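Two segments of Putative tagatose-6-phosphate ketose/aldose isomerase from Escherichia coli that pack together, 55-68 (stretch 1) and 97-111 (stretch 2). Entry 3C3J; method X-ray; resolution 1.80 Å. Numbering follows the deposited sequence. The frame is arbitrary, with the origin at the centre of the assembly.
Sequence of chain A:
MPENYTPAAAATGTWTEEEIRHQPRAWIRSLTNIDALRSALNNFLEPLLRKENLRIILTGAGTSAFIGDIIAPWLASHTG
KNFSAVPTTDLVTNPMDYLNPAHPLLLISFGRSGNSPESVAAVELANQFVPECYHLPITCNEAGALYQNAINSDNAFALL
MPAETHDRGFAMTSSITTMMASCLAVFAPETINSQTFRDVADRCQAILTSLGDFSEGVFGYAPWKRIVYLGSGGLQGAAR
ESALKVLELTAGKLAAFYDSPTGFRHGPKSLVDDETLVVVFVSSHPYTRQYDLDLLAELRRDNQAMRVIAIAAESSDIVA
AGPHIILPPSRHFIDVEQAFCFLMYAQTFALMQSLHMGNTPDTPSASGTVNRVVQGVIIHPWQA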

# COMPACT_ATOMS: atom_id res chain seq x y z
N ARG A 55 20.98 4.99 -1.36
CA ARG A 55 19.52 4.78 -1.30
C ARG A 55 18.84 6.13 -1.52
O ARG A 55 19.28 7.16 -0.98
CB ARG A 55 19.10 4.21 0.05
CG ARG A 55 19.15 2.70 0.14
CD ARG A 55 20.48 2.10 -0.25
NE ARG A 55 20.42 0.63 -0.25
CZ ARG A 55 21.36 -0.18 -0.75
NH1 ARG A 55 22.48 0.31 -1.27
NH2 ARG A 55 21.20 -1.50 -0.72
N ILE A 56 17.76 6.13 -2.29
CA ILE A 56 17.00 7.35 -2.52
C ILE A 56 15.58 7.04 -2.04
O ILE A 56 14.94 6.14 -2.54
CB ILE A 56 16.98 7.79 -3.99
CG1 ILE A 56 18.40 7.92 -4.58
CG2 ILE A 56 16.22 9.10 -4.13
CD1 ILE A 56 18.40 8.23 -6.06
N ILE A 57 15.10 7.79 -1.05
CA ILE A 57 13.76 7.57 -0.53
C ILE A 57 12.90 8.77 -0.85
O ILE A 57 13.26 9.90 -0.54
CB ILE A 57 13.77 7.29 0.99
CG1 ILE A 57 14.43 5.94 1.26
CG2 ILE A 57 12.33 7.31 1.58
CD1 ILE A 57 14.59 5.56 2.74
N LEU A 58 11.75 8.53 -1.48
CA LEU A 58 10.75 9.57 -1.69
C LEU A 58 9.77 9.50 -0.52
O LEU A 58 9.18 8.46 -0.25
CB LEU A 58 10.00 9.33 -3.01
CG LEU A 58 10.65 9.85 -4.27
CD1 LEU A 58 12.00 9.17 -4.54
CD2 LEU A 58 9.68 9.70 -5.45
N THR A 59 9.58 10.62 0.17
CA THR A 59 8.73 10.63 1.35
C THR A 59 7.77 11.82 1.38
O THR A 59 8.12 12.94 1.01
CB THR A 59 9.59 10.55 2.64
OG1 THR A 59 8.75 10.21 3.75
CG2 THR A 59 10.34 11.91 2.93
N GLY A 60 6.55 11.55 1.83
CA GLY A 60 5.53 12.56 2.07
C GLY A 60 4.42 11.93 2.93
O GLY A 60 4.43 10.71 3.17
N ALA A 61 3.49 12.76 3.39
CA ALA A 61 2.33 12.30 4.15
C ALA A 61 1.07 12.43 3.30
O ALA A 61 0.97 13.34 2.49
CB ALA A 61 2.18 13.14 5.41
N GLY A 62 0.10 11.54 3.51
CA GLY A 62 -1.18 11.63 2.79
C GLY A 62 -0.98 11.59 1.28
O GLY A 62 -0.20 10.77 0.75
N THR A 63 -1.67 12.49 0.59
CA THR A 63 -1.50 12.69 -0.86
C THR A 63 -0.04 12.78 -1.30
O THR A 63 0.33 12.24 -2.33
CB THR A 63 -2.26 13.95 -1.31
OG1 THR A 63 -3.67 13.71 -1.19
CG2 THR A 63 -1.92 14.32 -2.76
N SER A 64 0.79 13.45 -0.52
CA SER A 64 2.22 13.61 -0.85
C SER A 64 2.95 12.29 -0.81
O SER A 64 3.95 12.15 -1.48
CB SER A 64 2.91 14.63 0.06
OG SER A 64 2.41 15.93 -0.19
N ALA A 65 2.45 11.33 -0.02
CA ALA A 65 3.03 9.98 0.00
C ALA A 65 2.79 9.26 -1.32
O ALA A 65 3.59 8.41 -1.72
CB ALA A 65 2.45 9.15 1.15
N PHE A 66 1.69 9.58 -1.99
CA PHE A 66 1.31 8.82 -3.19
C PHE A 66 2.18 9.18 -4.40
O PHE A 66 2.24 8.41 -5.35
CB PHE A 66 -0.19 8.99 -3.50
CG PHE A 66 -1.07 8.73 -2.31
CD1 PHE A 66 -0.73 7.78 -1.34
CD2 PHE A 66 -2.27 9.42 -2.16
CE1 PHE A 66 -1.56 7.57 -0.22
CE2 PHE A 66 -3.09 9.20 -1.06
CZ PHE A 66 -2.73 8.27 -0.09
N ILE A 67 2.90 10.29 -4.34
CA ILE A 67 3.84 10.64 -5.40
C ILE A 67 4.84 9.50 -5.60
O ILE A 67 4.97 8.97 -6.68
CB ILE A 67 4.58 11.99 -5.15
CG1 ILE A 67 3.56 13.13 -5.06
CG2 ILE A 67 5.69 12.25 -6.26
CD1 ILE A 67 4.13 14.43 -4.59
N GLY A 68 5.53 9.11 -4.53
CA GLY A 68 6.48 8.03 -4.57
C GLY A 68 5.84 6.73 -4.99
O GLY A 68 6.45 5.94 -5.67
N ASP A 97 12.97 0.71 11.02
CA ASP A 97 12.60 -0.25 9.99
C ASP A 97 12.90 0.19 8.56
O ASP A 97 12.89 -0.65 7.64
CB ASP A 97 11.12 -0.57 10.12
CG ASP A 97 10.78 -1.31 11.43
OD1 ASP A 97 11.68 -1.88 12.09
OD2 ASP A 97 9.60 -1.37 11.78
N TYR A 98 13.17 1.49 8.36
CA TYR A 98 13.29 2.06 7.01
C TYR A 98 14.61 2.79 6.71
O TYR A 98 15.01 2.87 5.55
CB TYR A 98 12.11 3.00 6.75
CG TYR A 98 10.78 2.31 6.90
CD1 TYR A 98 10.31 1.42 5.93
CD2 TYR A 98 10.01 2.53 8.01
CE1 TYR A 98 9.10 0.79 6.10
CE2 TYR A 98 8.84 1.89 8.21
CZ TYR A 98 8.37 1.02 7.25
OH TYR A 98 7.14 0.40 7.51
N LEU A 99 15.27 3.30 7.73
CA LEU A 99 16.46 4.14 7.57
C LEU A 99 17.67 3.30 7.86
O LEU A 99 17.82 2.76 8.96
CB LEU A 99 16.39 5.35 8.52
CG LEU A 99 15.22 6.29 8.22
CD1 LEU A 99 15.06 7.32 9.36
CD2 LEU A 99 15.43 6.97 6.85
N ASN A 100 18.52 3.14 6.85
CA ASN A 100 19.63 2.20 6.91
C ASN A 100 20.94 2.93 7.18
O ASN A 100 21.46 3.63 6.31
CB ASN A 100 19.73 1.41 5.60
CG ASN A 100 20.71 0.25 5.69
OD1 ASN A 100 21.65 0.27 6.49
ND2 ASN A 100 20.51 -0.76 4.86
N PRO A 101 21.50 2.77 8.40
CA PRO A 101 22.73 3.47 8.73
C PRO A 101 23.98 3.06 7.93
O PRO A 101 25.00 3.74 8.01
CB PRO A 101 22.92 3.15 10.23
CG PRO A 101 21.59 2.73 10.71
CD PRO A 101 21.01 1.98 9.54
N ALA A 102 23.90 1.96 7.18
CA ALA A 102 25.06 1.39 6.50
C ALA A 102 25.29 1.91 5.09
O ALA A 102 26.32 1.57 4.49
CB ALA A 102 24.92 -0.15 6.44
N HIS A 103 24.35 2.70 4.57
CA HIS A 103 24.43 3.24 3.21
C HIS A 103 24.18 4.74 3.21
O HIS A 103 23.47 5.24 4.09
CB HIS A 103 23.38 2.62 2.28
CG HIS A 103 23.44 1.13 2.21
ND1 HIS A 103 24.55 0.44 1.79
CD2 HIS A 103 22.51 0.20 2.50
CE1 HIS A 103 24.31 -0.85 1.84
NE2 HIS A 103 23.07 -1.03 2.25
N PRO A 104 24.69 5.45 2.19
CA PRO A 104 24.29 6.84 2.08
C PRO A 104 22.81 6.92 1.71
O PRO A 104 22.24 5.96 1.16
CB PRO A 104 25.19 7.41 0.96
CG PRO A 104 26.23 6.35 0.67
CD PRO A 104 25.61 5.05 1.10
N LEU A 105 22.18 8.02 2.08
CA LEU A 105 20.78 8.27 1.77
C LEU A 105 20.57 9.65 1.16
O LEU A 105 21.12 10.64 1.63
CB LEU A 105 19.95 8.17 3.05
CG LEU A 105 18.48 8.57 3.00
CD1 LEU A 105 17.68 7.69 2.03
CD2 LEU A 105 17.84 8.52 4.37
N LEU A 106 19.72 9.71 0.14
CA LEU A 106 19.20 10.96 -0.38
C LEU A 106 17.70 10.91 -0.09
O LEU A 106 17.00 10.04 -0.62
CB LEU A 106 19.44 11.09 -1.88
CG LEU A 106 18.80 12.32 -2.55
CD1 LEU A 106 19.22 13.64 -1.87
CD2 LEU A 106 19.06 12.35 -4.08
N LEU A 107 17.23 11.81 0.74
CA LEU A 107 15.82 11.87 1.11
C LEU A 107 15.13 12.97 0.33
O LEU A 107 15.49 14.16 0.45
CB LEU A 107 15.64 12.12 2.62
CG LEU A 107 14.22 11.98 3.17
CD1 LEU A 107 13.71 10.52 3.01
CD2 LEU A 107 14.16 12.46 4.64
N ILE A 108 14.15 12.57 -0.49
CA ILE A 108 13.36 13.52 -1.27
C ILE A 108 12.05 13.76 -0.49
O ILE A 108 11.21 12.87 -0.37
CB ILE A 108 13.09 13.00 -2.67
CG1 ILE A 108 14.41 12.72 -3.39
CG2 ILE A 108 12.26 14.03 -3.48
CD1 ILE A 108 14.26 11.74 -4.50
N SER A 109 11.93 14.94 0.11
CA SER A 109 10.82 15.23 1.03
C SER A 109 9.82 16.11 0.29
O SER A 109 10.15 17.22 -0.10
CB SER A 109 11.33 15.96 2.28
OG SER A 109 12.04 15.10 3.18
N PHE A 110 8.60 15.62 0.10
CA PHE A 110 7.50 16.40 -0.44
C PHE A 110 6.68 17.03 0.68
O PHE A 110 6.29 16.37 1.62
CB PHE A 110 6.59 15.49 -1.27
CG PHE A 110 7.27 14.88 -2.45
CD1 PHE A 110 7.60 15.65 -3.54
CD2 PHE A 110 7.58 13.52 -2.47
CE1 PHE A 110 8.22 15.10 -4.64
CE2 PHE A 110 8.23 12.96 -3.59
CZ PHE A 110 8.54 13.75 -4.67
N GLY A 111 6.39 18.32 0.56
CA GLY A 111 5.46 18.98 1.50
C GLY A 111 4.93 20.27 0.91
O GLY A 111 5.70 21.13 0.48
O HOH W 1 4.21 15.56 3.22

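The two stretches pair as neighbouring parallel β-strands, the strand that starts at R55 against L105–G111, their axes 16° apart and 4.7 Å at closest approach. Six backbone hydrogen bonds fix the register. R55 N donates to P104 O (3.0 Å), and L106 N to R55 O (2.8 Å); the same alternation continues through I57, and closes with T59 N to I108 O (2.8 Å) and F110 N to T59 O (2.9 Å). N-H...O angles between 158° and 175° show these bonds to be nearly straight. Of the 855 Å² buried, three residues, F110, R55 and I57, cover the largest shares.

F110 CB points toward stretch 1, and its ring reaches the helix that follows the first strand. I67 CD1 lies 3.9 Å from the F110 ring centroid and 16° off the normal, a CH-pi contact over one face, while L58 CG approaches the edge, 4.0 Å from F110 CE2. A flat aromatic side chain can thus serve both helix and strand. Beyond it, a water accepts from A61 N (2.9 Å) and donates to F110 O (2.7 Å), bridging the two stretches where the direct ladder has ended.

At the other end, R55 lays its guanidinium flat on the H103 ring: the centres are 3.6 Å apart, the planes 7° from parallel, and R55 CZ is 3.5 Å from H103 CD2. Two planar groups suit this partly exposed margin.

I57 is buried, on the sheet face shared with R55, T59, L105, L107 and S109. Its branched side chain (chi1 m, chi2 t) spreads between two leucines, with I57 CG1 3.8 Å from L105 CD1 and I57 CG2 3.8 Å from L107 CD1. On the opposite face, I108 CD1 meets both I56 CG2 (3.3 Å) and L58 CD1 (3.4 Å), so apolar packing backs the ladder on both sides.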